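Local coordinates for protein AT-less polyketide synthase (Streptomyces platensis subsp. rosaceus, PDB 4QYR) that probably catalyses the decarboxylative carbon–carbon condensation that extends a polyketide chain, as a ketosynthase domain of the "AT-less" isomigrastatin synthase MgsE, at residues A[227-232]-A[384-389]; A[379-384]-A[394-399]; A[35-40]-A[349-354]; A[302-307]-A[363-368]. One frame throughout, in Å; residues are numbered along the deposited sequence.

Interaction 1. Residues A[227-232]-A[384-389]; sequences FSAGAD and LNPHLP
F227, S228 and A229 meet L384, N385 and P386 in a loop-to-loop contact at the periphery of the ketosynthase domain, about 30 Å from the centre of the chain. One loop follows helix 207-214; the other leads into strand 394-396. The two backbones come close enough for a single beta bridge, S228 to L384, with CA atoms 4.7 Å apart. Across it N385 N gives a weak bond to F227 O at 2.8 Å, bent to 130°, while A229 is paired through its backbone with R383. A strand-like pairing of this kind can join two irregular loops without either becoming part of the sheet.

The carboxamide oxygen of N385 serves its own loop. The CG of this residue is anti to the backbone N (chi1 -166°), and OD1 accepts from H387 N at 2.9 Å, an Asx turn laid over the type I beta turn N385 to L388. The donor stands 18° from the carbonyl plane. CB of N385, meanwhile, lies 3.4 Å from S228 O. Apolar packing is thin: A229 CB rests 4.1 Å from P386 CD, and L388 CD1 reaches only to 4.5 Å from F227 CB. The hydroxyl of S228 turns instead to K225 O.

Several neighbours frame the pair of loops. D314, in the first turn of helix 313-331, accepts from F227 N; N385 and H387 pack on P315 of that helix, and P389 lies against V318 and N319 one turn further along.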
loop_
_atom_site.group_PDB
_atom_site.type_symbol
_atom_site.label_atom_id
_atom_site.label_comp_id
_atom_site.label_asym_id
_atom_site.label_seq_id
_atom_site.Cartn_x
_atom_site.Cartn_y
_atom_site.Cartn_z
ATOM N N PHE A 227 -1.428 -4.185 29.898
ATOM C CA PHE A 227 -2.355 -4.823 30.843
ATOM C C PHE A 227 -2.179 -4.341 32.275
ATOM O O PHE A 227 -3.012 -4.635 33.126
ATOM C CB PHE A 227 -2.231 -6.342 30.806
ATOM C CG PHE A 227 -2.341 -6.923 29.439
ATOM C CD1 PHE A 227 -1.403 -7.858 28.987
ATOM C CD2 PHE A 227 -3.368 -6.538 28.587
ATOM C CE1 PHE A 227 -1.495 -8.407 27.701
ATOM C CE2 PHE A 227 -3.469 -7.082 27.306
ATOM C CZ PHE A 227 -2.525 -8.025 26.869
ATOM N N SER A 228 -1.115 -3.594 32.547
ATOM C CA SER A 228 -0.870 -3.131 33.910
ATOM C C SER A 228 -1.911 -2.113 34.340
ATOM O O SER A 228 -2.638 -1.572 33.520
ATOM C CB SER A 228 0.509 -2.509 34.043
ATOM O OG SER A 228 0.442 -1.122 33.795
ATOM N N ALA A 229 -1.966 -1.847 35.636
ATOM C CA ALA A 229 -2.886 -0.856 36.170
ATOM C C ALA A 229 -2.315 0.543 35.980
ATOM O O ALA A 229 -3.051 1.532 35.931
ATOM C CB ALA A 229 -3.162 -1.127 37.643
ATOM N N GLY A 230 -0.993 0.612 35.878
ATOM C CA GLY A 230 -0.310 1.883 35.772
ATOM C C GLY A 230 0.168 2.146 34.363
ATOM O O GLY A 230 1.127 2.880 34.150
ATOM N N ALA A 231 -0.495 1.531 33.394
ATOM C CA ALA A 231 -0.180 1.774 31.992
ATOM C C ALA A 231 -0.434 3.249 31.671
ATOM O O ALA A 231 -1.491 3.788 31.996
ATOM C CB ALA A 231 -1.011 0.856 31.087
ATOM N N ASP A 232 0.540 3.898 31.044
ATOM C CA ASP A 232 0.512 5.349 30.911
ATOM C C ASP A 232 1.219 5.815 29.649
ATOM O O ASP A 232 1.682 6.952 29.572
ATOM C CB ASP A 232 1.157 6.007 32.137
ATOM C CG ASP A 232 2.635 5.640 32.303
ATOM O OD1 ASP A 232 3.105 4.662 31.674
ATOM O OD2 ASP A 232 3.324 6.318 33.100
ATOM N N LEU A 384 -2.746 -5.972 37.769
ATOM C CA LEU A 384 -3.521 -5.929 36.528
ATOM C C LEU A 384 -4.385 -4.677 36.411
ATOM O O LEU A 384 -4.655 -3.999 37.403
ATOM C CB LEU A 384 -4.422 -7.158 36.403
ATOM C CG LEU A 384 -3.855 -8.550 36.112
ATOM C CD1 LEU A 384 -4.939 -9.416 35.490
ATOM C CD2 LEU A 384 -2.641 -8.501 35.209
ATOM N N ASN A 385 -4.825 -4.389 35.188
ATOM C CA ASN A 385 -5.745 -3.285 34.918
ATOM C C ASN A 385 -7.163 -3.586 35.425
ATOM O O ASN A 385 -7.695 -4.679 35.220
ATOM C CB ASN A 385 -5.766 -2.995 33.417
ATOM C CG ASN A 385 -6.422 -1.670 33.071
ATOM O OD1 ASN A 385 -7.525 -1.368 33.516
ATOM N ND2 ASN A 385 -5.756 -0.891 32.229
ATOM N N PRO A 386 -7.778 -2.605 36.099
ATOM C CA PRO A 386 -9.120 -2.749 36.683
ATOM C C PRO A 386 -10.276 -2.783 35.680
ATOM O O PRO A 386 -11.400 -3.046 36.104
ATOM C CB PRO A 386 -9.248 -1.510 37.567
ATOM C CG PRO A 386 -7.852 -1.006 37.763
ATOM C CD PRO A 386 -7.123 -1.354 36.518
ATOM N N HIS A 387 -10.017 -2.515 34.400
ATOM C CA HIS A 387 -11.080 -2.462 33.401
ATOM C C HIS A 387 -11.058 -3.679 32.485
ATOM O O HIS A 387 -11.859 -3.802 31.562
ATOM C CB HIS A 387 -10.980 -1.182 32.574
ATOM C CG HIS A 387 -11.251 0.065 33.352
ATOM N ND1 HIS A 387 -12.528 0.538 33.580
ATOM C CD2 HIS A 387 -10.418 0.940 33.961
ATOM C CE1 HIS A 387 -12.466 1.641 34.299
ATOM N NE2 HIS A 387 -11.193 1.910 34.545
ATOM N N LEU A 388 -10.137 -4.589 32.742
ATOM C CA LEU A 388 -10.168 -5.863 32.054
ATOM C C LEU A 388 -11.393 -6.607 32.552
ATOM O O LEU A 388 -11.851 -6.365 33.672
ATOM C CB LEU A 388 -8.890 -6.660 32.311
ATOM C CG LEU A 388 -7.615 -5.887 31.994
ATOM C CD1 LEU A 388 -6.403 -6.711 32.342
ATOM C CD2 LEU A 388 -7.608 -5.474 30.531
ATOM N N PRO A 389 -11.937 -7.506 31.725
ATOM C CA PRO A 389 -13.163 -8.213 32.091
ATOM C C PRO A 389 -12.960 -9.104 33.306
ATOM O O PRO A 389 -11.906 -9.736 33.450
ATOM C CB PRO A 389 -13.468 -9.054 30.848
ATOM C CG PRO A 389 -12.706 -8.409 29.753
ATOM C CD PRO A 389 -11.463 -7.909 30.394
#

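Interaction 2. Residues A[379-384]-A[394-399]; sequences LHCDRL and FEVVRE
Between C381 and L384 the loop backbone passes close to the end of strand 394-396, yet the two are joined through side chains, with one side-chain-to-backbone bond, rather than by main-chain pairing. Strand 394-396 is an outermost strand of the large mixed sheet within this chain, part of the thiolase-type fold, and on its other flank it pairs with strand 342-345. The loop therefore packs against a sheet margin, where V397, just past the strand, is paired through its backbone with A378.

The side chain that spans the contact is R398. Its chain turns at chi3 (-78°), which sets NE off the line of the aliphatic carbons, and the guanidinium then presents an edge to the loop. NH1 donates to C381 O at 3.3 Å with an N-H...O angle of 177°, and donor and acceptor each lie in the plane of the other's group. D382 O is also near that edge, but its angle to NH1 is too poor for a bond.

L384 comes over one face of the same guanidinium, the two side chains crossing obliquely, with CD2 3.9 Å from R398 CZ. Deeper in, the buried pair C381 and V396 point at each other; V396 also touches L344, and C381 touches F227. Carboxylate D382 stays apart, OD1 6.3 Å from R398 NH1, so any attraction would be long-range. The buried pair meets through a single approach, C381 SG to V396 CG1 at 4.2 Å.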
loop_
_atom_site.group_PDB
_atom_site.type_symbol
_atom_site.label_atom_id
_atom_site.label_comp_id
_atom_site.label_asym_id
_atom_site.label_seq_id
_atom_site.Cartn_x
_atom_site.Cartn_y
_atom_site.Cartn_z
ATOM N N LEU A 379 5.300 -8.596 31.097
ATOM C CA LEU A 379 6.165 -7.856 32.001
ATOM C C LEU A 379 5.523 -6.591 32.538
ATOM O O LEU A 379 4.557 -6.085 31.962
ATOM C CB LEU A 379 7.470 -7.517 31.295
ATOM C CG LEU A 379 8.605 -8.530 31.415
ATOM C CD1 LEU A 379 8.193 -9.936 31.008
ATOM C CD2 LEU A 379 9.770 -8.051 30.580
ATOM N N HIS A 380 6.076 -6.088 33.642
ATOM C CA HIS A 380 5.550 -4.919 34.361
ATOM C C HIS A 380 4.075 -5.064 34.692
ATOM O O HIS A 380 3.349 -4.088 34.808
ATOM C CB HIS A 380 5.757 -3.642 33.552
ATOM C CG HIS A 380 7.076 -3.576 32.859
ATOM N ND1 HIS A 380 7.236 -3.915 31.532
ATOM C CD2 HIS A 380 8.299 -3.214 33.308
ATOM C CE1 HIS A 380 8.501 -3.756 31.190
ATOM N NE2 HIS A 380 9.168 -3.331 32.250
ATOM N N CYS A 381 3.639 -6.297 34.851
ATOM C CA CYS A 381 2.226 -6.568 34.863
ATOM C C CYS A 381 1.825 -7.219 36.180
ATOM O O CYS A 381 0.935 -8.067 36.224
ATOM C CB CYS A 381 1.875 -7.453 33.669
ATOM S SG CYS A 381 0.153 -7.452 33.261
ATOM N N ASP A 382 2.488 -6.812 37.257
ATOM C CA ASP A 382 2.226 -7.408 38.562
ATOM C C ASP A 382 0.846 -7.030 39.078
ATOM O O ASP A 382 0.152 -7.853 39.666
ATOM C CB ASP A 382 3.308 -7.007 39.574
ATOM C CG ASP A 382 4.714 -7.339 39.087
ATOM O OD1 ASP A 382 4.937 -8.489 38.647
ATOM O OD2 ASP A 382 5.596 -6.452 39.145
ATOM N N ARG A 383 0.442 -5.793 38.840
ATOM C CA ARG A 383 -0.886 -5.344 39.234
ATOM C C ARG A 383 -1.754 -5.111 37.989
ATOM O O ARG A 383 -1.518 -4.172 37.223
ATOM C CB ARG A 383 -0.772 -4.074 40.072
ATOM C CG ARG A 383 -2.077 -3.556 40.605
ATOM C CD ARG A 383 -2.385 -4.182 41.940
ATOM N NE ARG A 383 -1.289 -4.026 42.890
ATOM C CZ ARG A 383 -1.455 -3.676 44.166
ATOM N NH1 ARG A 383 -2.674 -3.430 44.634
ATOM N NH2 ARG A 383 -0.403 -3.562 44.975
ATOM N N LEU A 384 -2.746 -5.972 37.769
ATOM C CA LEU A 384 -3.521 -5.929 36.528
ATOM C C LEU A 384 -4.385 -4.677 36.411
ATOM O O LEU A 384 -4.655 -3.999 37.403
ATOM C CB LEU A 384 -4.422 -7.158 36.403
ATOM C CG LEU A 384 -3.855 -8.550 36.112
ATOM C CD1 LEU A 384 -4.939 -9.416 35.490
ATOM C CD2 LEU A 384 -2.641 -8.501 35.209
ATOM N N PHE A 394 -10.289 -14.472 29.545
ATOM C CA PHE A 394 -8.906 -14.319 29.094
ATOM C C PHE A 394 -7.935 -14.138 30.246
ATOM O O PHE A 394 -8.147 -13.299 31.117
ATOM C CB PHE A 394 -8.764 -13.118 28.165
ATOM C CG PHE A 394 -9.413 -13.303 26.836
ATOM C CD1 PHE A 394 -8.652 -13.641 25.727
ATOM C CD2 PHE A 394 -10.781 -13.120 26.684
ATOM C CE1 PHE A 394 -9.241 -13.808 24.492
ATOM C CE2 PHE A 394 -11.380 -13.288 25.454
ATOM C CZ PHE A 394 -10.605 -13.629 24.350
ATOM N N GLU A 395 -6.854 -14.904 30.229
ATOM C CA GLU A 395 -5.839 -14.806 31.260
ATOM C C GLU A 395 -4.554 -14.194 30.709
ATOM O O GLU A 395 -4.096 -14.558 29.630
ATOM C CB GLU A 395 -5.573 -16.190 31.840
ATOM C CG GLU A 395 -4.793 -16.210 33.136
ATOM C CD GLU A 395 -4.498 -17.633 33.604
ATOM O OE1 GLU A 395 -5.414 -18.487 33.546
ATOM O OE2 GLU A 395 -3.349 -17.899 34.028
ATOM N N VAL A 396 -3.975 -13.249 31.438
ATOM C CA VAL A 396 -2.661 -12.753 31.081
ATOM C C VAL A 396 -1.610 -13.722 31.589
ATOM O O VAL A 396 -1.649 -14.125 32.742
ATOM C CB VAL A 396 -2.386 -11.380 31.668
ATOM C CG1 VAL A 396 -0.975 -10.941 31.311
ATOM C CG2 VAL A 396 -3.409 -10.388 31.183
ATOM N N VAL A 397 -0.679 -14.108 30.722
ATOM C CA VAL A 397 0.429 -14.987 31.098
ATOM C C VAL A 397 1.554 -14.200 31.726
ATOM O O VAL A 397 2.310 -13.531 31.021
ATOM C CB VAL A 397 0.996 -15.733 29.881
ATOM C CG1 VAL A 397 2.155 -16.642 30.296
ATOM C CG2 VAL A 397 -0.100 -16.519 29.194
ATOM N N ARG A 398 1.681 -14.274 33.042
ATOM C CA ARG A 398 2.730 -13.525 33.717
ATOM C C ARG A 398 3.793 -14.495 34.215
ATOM O O ARG A 398 4.731 -14.115 34.918
ATOM C CB ARG A 398 2.135 -12.705 34.857
ATOM C CG ARG A 398 1.010 -11.808 34.401
ATOM C CD ARG A 398 0.393 -11.048 35.556
ATOM N NE ARG A 398 -0.528 -11.857 36.352
ATOM C CZ ARG A 398 -1.191 -11.400 37.412
ATOM N NH1 ARG A 398 -1.038 -10.143 37.795
ATOM N NH2 ARG A 398 -2.009 -12.192 38.087
ATOM N N GLU A 399 3.626 -15.756 33.822
ATOM C CA GLU A 399 4.429 -16.860 34.323
ATOM C C GLU A 399 4.773 -17.805 33.176
ATOM O O GLU A 399 3.879 -18.338 32.521
ATOM C CB GLU A 399 3.679 -17.632 35.419
ATOM C CG GLU A 399 2.284 -18.239 35.034
ATOM C CD GLU A 399 1.145 -17.220 34.781
ATOM O OE1 GLU A 399 1.404 -16.007 34.704
ATOM O OE2 GLU A 399 -0.033 -17.637 34.663
#

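Interaction 3. Residues A[35-40]-A[349-354]; sequences EDLIAD and TNIGHA
E35 and L37 grip N350 at the end of helix 348-351, in the ketosynthase core of thiolase-type fold, where the loop after helix 24-33 crosses the TNIGHA sequence. It is a worked example of a helix end closed by a distant piece of chain.

Two hydrogen bonds join the segments, both through N350, one from its side chain and one to its backbone. Its CG is anti to the carbonyl carbon (chi1 -65°), and ND2 donates to E35 O at 3.1 Å, the acceptor lying close to the amide plane of the asparagine while the donor stands 34° off the carbonyl plane of E35. The main-chain O of N350 then takes L37 N at 2.9 Å, with the donor almost in line with C=O (169°). One residue thus gives with its side chain and accepts with its backbone, fixing E35 to L37 in place.

In charge terms, D36 turns elsewhere: its OD2 forms a salt bridge with R223, beside H380.

Apolar contacts complete the join. L37 meets I351 at a slant, CD1 to CG2 3.8 Å, and I351 also packs on F27 of helix 24-33. G352, the first residue to leave helical geometry, has positive phi, a conformation that favours glycine. Just beyond it, H353 sets its ring edge-to-face with Y234 and touches C173, an association consistent with the Cys-His-His site of ketosynthases. Against the glycine backbone lies the tip of I38, with CD1 3.7 Å from G352 N and 3.9 Å from N350 O.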
loop_
_atom_site.group_PDB
_atom_site.type_symbol
_atom_site.label_atom_id
_atom_site.label_comp_id
_atom_site.label_asym_id
_atom_site.label_seq_id
_atom_site.Cartn_x
_atom_site.Cartn_y
_atom_site.Cartn_z
ATOM N N GLU A 35 13.196 -11.013 29.618
ATOM C CA GLU A 35 14.168 -9.946 29.461
ATOM C C GLU A 35 13.483 -8.665 28.961
ATOM O O GLU A 35 12.666 -8.698 28.040
ATOM C CB GLU A 35 15.261 -10.395 28.496
ATOM C CG GLU A 35 16.683 -10.091 28.924
ATOM C CD GLU A 35 17.698 -10.771 28.012
ATOM O OE1 GLU A 35 18.336 -10.081 27.177
ATOM O OE2 GLU A 35 17.853 -12.007 28.130
ATOM N N ASP A 36 13.799 -7.541 29.590
ATOM C CA ASP A 36 13.296 -6.252 29.150
ATOM C C ASP A 36 14.405 -5.514 28.397
ATOM O O ASP A 36 15.423 -5.125 28.970
ATOM C CB ASP A 36 12.767 -5.440 30.341
ATOM C CG ASP A 36 12.492 -3.985 29.988
ATOM O OD1 ASP A 36 11.438 -3.695 29.355
ATOM O OD2 ASP A 36 13.336 -3.128 30.356
ATOM N N LEU A 37 14.190 -5.321 27.100
ATOM C CA LEU A 37 15.253 -4.903 26.195
ATOM C C LEU A 37 15.209 -3.437 25.839
ATOM O O LEU A 37 15.818 -3.013 24.862
ATOM C CB LEU A 37 15.184 -5.729 24.919
ATOM C CG LEU A 37 15.108 -7.189 25.326
ATOM C CD1 LEU A 37 14.477 -8.028 24.239
ATOM C CD2 LEU A 37 16.494 -7.662 25.679
ATOM N N ILE A 38 14.471 -2.658 26.608
ATOM C CA ILE A 38 14.426 -1.238 26.324
ATOM C C ILE A 38 15.693 -0.582 26.866
ATOM O O ILE A 38 16.156 -0.898 27.966
ATOM C CB ILE A 38 13.146 -0.591 26.892
ATOM C CG1 ILE A 38 11.987 -0.820 25.919
ATOM C CG2 ILE A 38 13.319 0.888 27.112
ATOM C CD1 ILE A 38 11.029 -1.909 26.357
ATOM N N ALA A 39 16.272 0.301 26.058
ATOM C CA ALA A 39 17.463 1.041 26.438
ATOM C C ALA A 39 17.245 2.555 26.336
ATOM O O ALA A 39 16.109 3.040 26.373
ATOM C CB ALA A 39 18.620 0.619 25.583
ATOM N N ASP A 40 18.341 3.298 26.198
ATOM C CA ASP A 40 18.291 4.755 26.134
ATOM C C ASP A 40 18.338 5.258 24.703
ATOM O O ASP A 40 18.914 4.610 23.834
ATOM C CB ASP A 40 19.459 5.355 26.920
ATOM C CG ASP A 40 20.822 4.931 26.369
ATOM O OD1 ASP A 40 21.314 3.835 26.742
ATOM O OD2 ASP A 40 21.399 5.703 25.567
ATOM N N THR A 349 5.891 -5.642 25.820
ATOM C CA THR A 349 6.376 -5.467 27.179
ATOM C C THR A 349 7.853 -5.832 27.243
ATOM O O THR A 349 8.570 -5.437 28.170
ATOM C CB THR A 349 5.595 -6.324 28.162
ATOM O OG1 THR A 349 5.775 -7.699 27.815
ATOM C CG2 THR A 349 4.122 -5.993 28.084
ATOM N N ASN A 350 8.301 -6.584 26.239
ATOM C CA ASN A 350 9.688 -7.007 26.163
ATOM C C ASN A 350 10.540 -6.053 25.359
ATOM O O ASN A 350 11.664 -5.743 25.737
ATOM C CB ASN A 350 9.791 -8.402 25.537
ATOM C CG ASN A 350 9.152 -9.480 26.382
ATOM O OD1 ASN A 350 7.984 -9.846 26.177
ATOM N ND2 ASN A 350 9.918 -10.008 27.342
ATOM N N ILE A 351 10.001 -5.608 24.233
ATOM C CA ILE A 351 10.791 -4.934 23.209
ATOM C C ILE A 351 10.223 -3.587 22.849
ATOM O O ILE A 351 10.761 -2.898 22.001
ATOM C CB ILE A 351 10.855 -5.747 21.906
ATOM C CG1 ILE A 351 9.448 -5.812 21.283
ATOM C CG2 ILE A 351 11.438 -7.119 22.176
ATOM C CD1 ILE A 351 9.367 -6.453 19.909
ATOM N N GLY A 352 9.101 -3.237 23.453
ATOM C CA GLY A 352 8.489 -1.954 23.199
ATOM C C GLY A 352 7.659 -2.034 21.957
ATOM O O GLY A 352 7.416 -3.123 21.442
ATOM N N HIS A 353 7.242 -0.872 21.463
ATOM C CA HIS A 353 6.312 -0.808 20.347
ATOM C C HIS A 353 7.000 -0.478 19.017
ATOM O O HIS A 353 7.270 0.688 18.708
ATOM C CB HIS A 353 5.230 0.213 20.651
ATOM C CG HIS A 353 4.258 0.398 19.530
ATOM N ND1 HIS A 353 3.347 1.429 19.503
ATOM C CD2 HIS A 353 4.067 -0.306 18.392
ATOM C CE1 HIS A 353 2.633 1.346 18.395
ATOM N NE2 HIS A 353 3.055 0.303 17.703
ATOM N N ALA A 354 7.240 -1.511 18.212
ATOM C CA ALA A 354 8.080 -1.365 17.030
ATOM C C ALA A 354 7.323 -0.801 15.823
ATOM O O ALA A 354 7.827 -0.817 14.691
ATOM C CB ALA A 354 8.719 -2.706 16.678
#

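Interaction 4. Residues A[302-307]-A[363-368]; sequences YVEAHG and VLKVLL
K365 extends from helix 358-372, which packs on the large central sheet of the thiolase-type fold, toward Y302 and E304 of strand 302-304. The strand and helix segments run roughly antiparallel (152°), their axes 9.4 Å apart, so side chains rather than backbones bridge the gap.

The lysine chain is extended beyond CG and crosses both Y302 and E304 at about a right angle. Its NZ arrives 3.0 Å from E304 OE1, a salt bridge with a weak hydrogen bond, and lies equally near the hydroxyl of Y302. E304 bends at chi2 (73°), which turns CD back; OE1 lies in the plane of the tyrosine ring, at its edge. There Y302 OH donates to OE1 at 2.9 Å, nearly in line with the C-O bond. OE1 therefore has both a hydroxyl and an ammonium as partners, while OE2 accepts from V347 N. A buried lysine is usually costly to charge, and the facing carboxylate would be expected to offset much of that cost.

V303, on the other face of the strand, points away to L321 and Y325 of helix 313-331, so the sheet here has helices on both sides. K365 itself also rests on L31 of helix 24-33. Beside the polar cluster V366 supplies the apolar contact, slanting across Y302: its CG2 is 3.9 Å from Y302 CE2 and the same distance from E304 CB.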
loop_
_atom_site.group_PDB
_atom_site.type_symbol
_atom_site.label_atom_id
_atom_site.label_comp_id
_atom_site.label_asym_id
_atom_site.label_seq_id
_atom_site.Cartn_x
_atom_site.Cartn_y
_atom_site.Cartn_z
ATOM N N TYR A 302 -4.029 -18.814 22.507
ATOM C CA TYR A 302 -3.306 -17.599 22.869
ATOM C C TYR A 302 -3.689 -16.458 21.950
ATOM O O TYR A 302 -3.984 -16.669 20.778
ATOM C CB TYR A 302 -1.796 -17.831 22.804
ATOM C CG TYR A 302 -0.941 -16.608 23.085
ATOM C CD1 TYR A 302 -0.644 -16.231 24.390
ATOM C CD2 TYR A 302 -0.400 -15.852 22.053
ATOM C CE1 TYR A 302 0.154 -15.124 24.669
ATOM C CE2 TYR A 302 0.399 -14.734 22.317
ATOM C CZ TYR A 302 0.666 -14.383 23.636
ATOM O OH TYR A 302 1.442 -13.289 23.933
ATOM N N VAL A 303 -3.704 -15.243 22.482
ATOM C CA VAL A 303 -3.820 -14.073 21.626
ATOM C C VAL A 303 -2.697 -13.100 21.931
ATOM O O VAL A 303 -2.535 -12.660 23.067
ATOM C CB VAL A 303 -5.168 -13.354 21.787
ATOM C CG1 VAL A 303 -5.118 -12.006 21.053
ATOM C CG2 VAL A 303 -6.303 -14.218 21.266
ATOM N N GLU A 304 -1.907 -12.792 20.914
ATOM C CA GLU A 304 -0.915 -11.742 21.017
ATOM C C GLU A 304 -1.626 -10.450 20.702
ATOM O O GLU A 304 -1.828 -10.091 19.553
ATOM C CB GLU A 304 0.256 -11.990 20.074
ATOM C CG GLU A 304 1.165 -10.798 19.853
ATOM C CD GLU A 304 2.040 -10.478 21.044
ATOM O OE1 GLU A 304 2.219 -11.350 21.926
ATOM O OE2 GLU A 304 2.558 -9.340 21.085
ATOM N N ALA A 305 -2.051 -9.781 21.758
ATOM C CA ALA A 305 -2.822 -8.562 21.658
ATOM C C ALA A 305 -1.970 -7.435 21.103
ATOM O O ALA A 305 -0.752 -7.465 21.231
ATOM C CB ALA A 305 -3.368 -8.194 23.024
ATOM N N HIS A 306 -2.611 -6.445 20.493
ATOM C CA HIS A 306 -1.908 -5.242 20.054
ATOM C C HIS A 306 -1.092 -4.644 21.201
ATOM O O HIS A 306 0.123 -4.456 21.093
ATOM C CB HIS A 306 -2.884 -4.202 19.520
ATOM C CG HIS A 306 -2.210 -2.979 18.996
ATOM N ND1 HIS A 306 -1.136 -3.044 18.134
ATOM C CD2 HIS A 306 -2.434 -1.665 19.224
ATOM C CE1 HIS A 306 -0.733 -1.818 17.845
ATOM N NE2 HIS A 306 -1.501 -0.964 18.498
ATOM N N GLY A 307 -1.784 -4.350 22.294
ATOM C CA GLY A 307 -1.146 -4.065 23.566
ATOM C C GLY A 307 -0.048 -3.023 23.579
ATOM O O GLY A 307 1.114 -3.348 23.786
ATOM N N VAL A 363 3.751 -11.843 15.328
ATOM C CA VAL A 363 3.625 -13.112 14.626
ATOM C C VAL A 363 4.794 -14.023 14.958
ATOM O O VAL A 363 4.597 -15.182 15.332
ATOM C CB VAL A 363 3.546 -12.935 13.091
ATOM C CG1 VAL A 363 3.496 -14.293 12.405
ATOM C CG2 VAL A 363 2.336 -12.125 12.709
ATOM N N LEU A 364 6.009 -13.499 14.845
ATOM C CA LEU A 364 7.184 -14.331 15.049
ATOM C C LEU A 364 7.265 -14.827 16.480
ATOM O O LEU A 364 7.671 -15.960 16.722
ATOM C CB LEU A 364 8.447 -13.573 14.661
ATOM C CG LEU A 364 8.411 -13.193 13.175
ATOM C CD1 LEU A 364 9.661 -12.490 12.777
ATOM C CD2 LEU A 364 8.194 -14.407 12.265
ATOM N N LYS A 365 6.859 -14.001 17.436
ATOM C CA LYS A 365 6.817 -14.474 18.818
ATOM C C LYS A 365 5.936 -15.694 18.939
ATOM O O LYS A 365 6.284 -16.646 19.630
ATOM C CB LYS A 365 6.307 -13.404 19.777
ATOM C CG LYS A 365 5.575 -14.007 20.971
ATOM C CD LYS A 365 5.467 -13.008 22.062
ATOM C CE LYS A 365 4.366 -13.338 23.014
ATOM N NZ LYS A 365 4.235 -12.215 24.004
ATOM N N VAL A 366 4.799 -15.662 18.259
ATOM C CA VAL A 366 3.825 -16.732 18.385
ATOM C C VAL A 366 4.369 -17.996 17.719
ATOM O O VAL A 366 4.340 -19.073 18.316
ATOM C CB VAL A 366 2.459 -16.306 17.796
ATOM C CG1 VAL A 366 1.524 -17.470 17.661
ATOM C CG2 VAL A 366 1.846 -15.259 18.681
ATOM N N LEU A 367 4.909 -17.853 16.512
ATOM C CA LEU A 367 5.520 -18.976 15.795
ATOM C C LEU A 367 6.677 -19.591 16.582
ATOM O O LEU A 367 6.909 -20.810 16.538
ATOM C CB LEU A 367 6.019 -18.528 14.413
ATOM C CG LEU A 367 4.973 -18.014 13.425
ATOM C CD1 LEU A 367 5.646 -17.524 12.193
ATOM C CD2 LEU A 367 4.021 -19.109 13.063
ATOM N N LEU A 368 7.410 -18.747 17.290
ATOM C CA LEU A 368 8.477 -19.242 18.133
ATOM C C LEU A 368 7.921 -19.994 19.330
ATOM O O LEU A 368 8.468 -21.018 19.735
ATOM C CB LEU A 368 9.361 -18.096 18.593
ATOM C CG LEU A 368 10.384 -17.725 17.529
ATOM C CD1 LEU A 368 11.130 -16.469 17.920
ATOM C CD2 LEU A 368 11.322 -18.899 17.364
#

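Following the chain from the N terminus, 35-40 opens interaction 3, 227-232 opens interaction 1 and 302-307 opens interaction 4. Interaction 3 closes at 349-354 and interaction 4 at 363-368, so these two cross; interaction 3 also crosses interaction 1. Interaction 4 nests wholly inside the loop that interaction 1 closes at 384-389. Interaction 2 opens at 379-384, before that closure, and ends at 394-399, so it crosses interaction 1, shares L384 with it and touches it directly. Together they tie the loop after helix 24-33, the outlying loops, strands 302-304 and 394-396 and helix 358-372 into one ketosynthase domain. F227 CZ meets A305 CB at 3.9 Å, joining interactions 1 and 4.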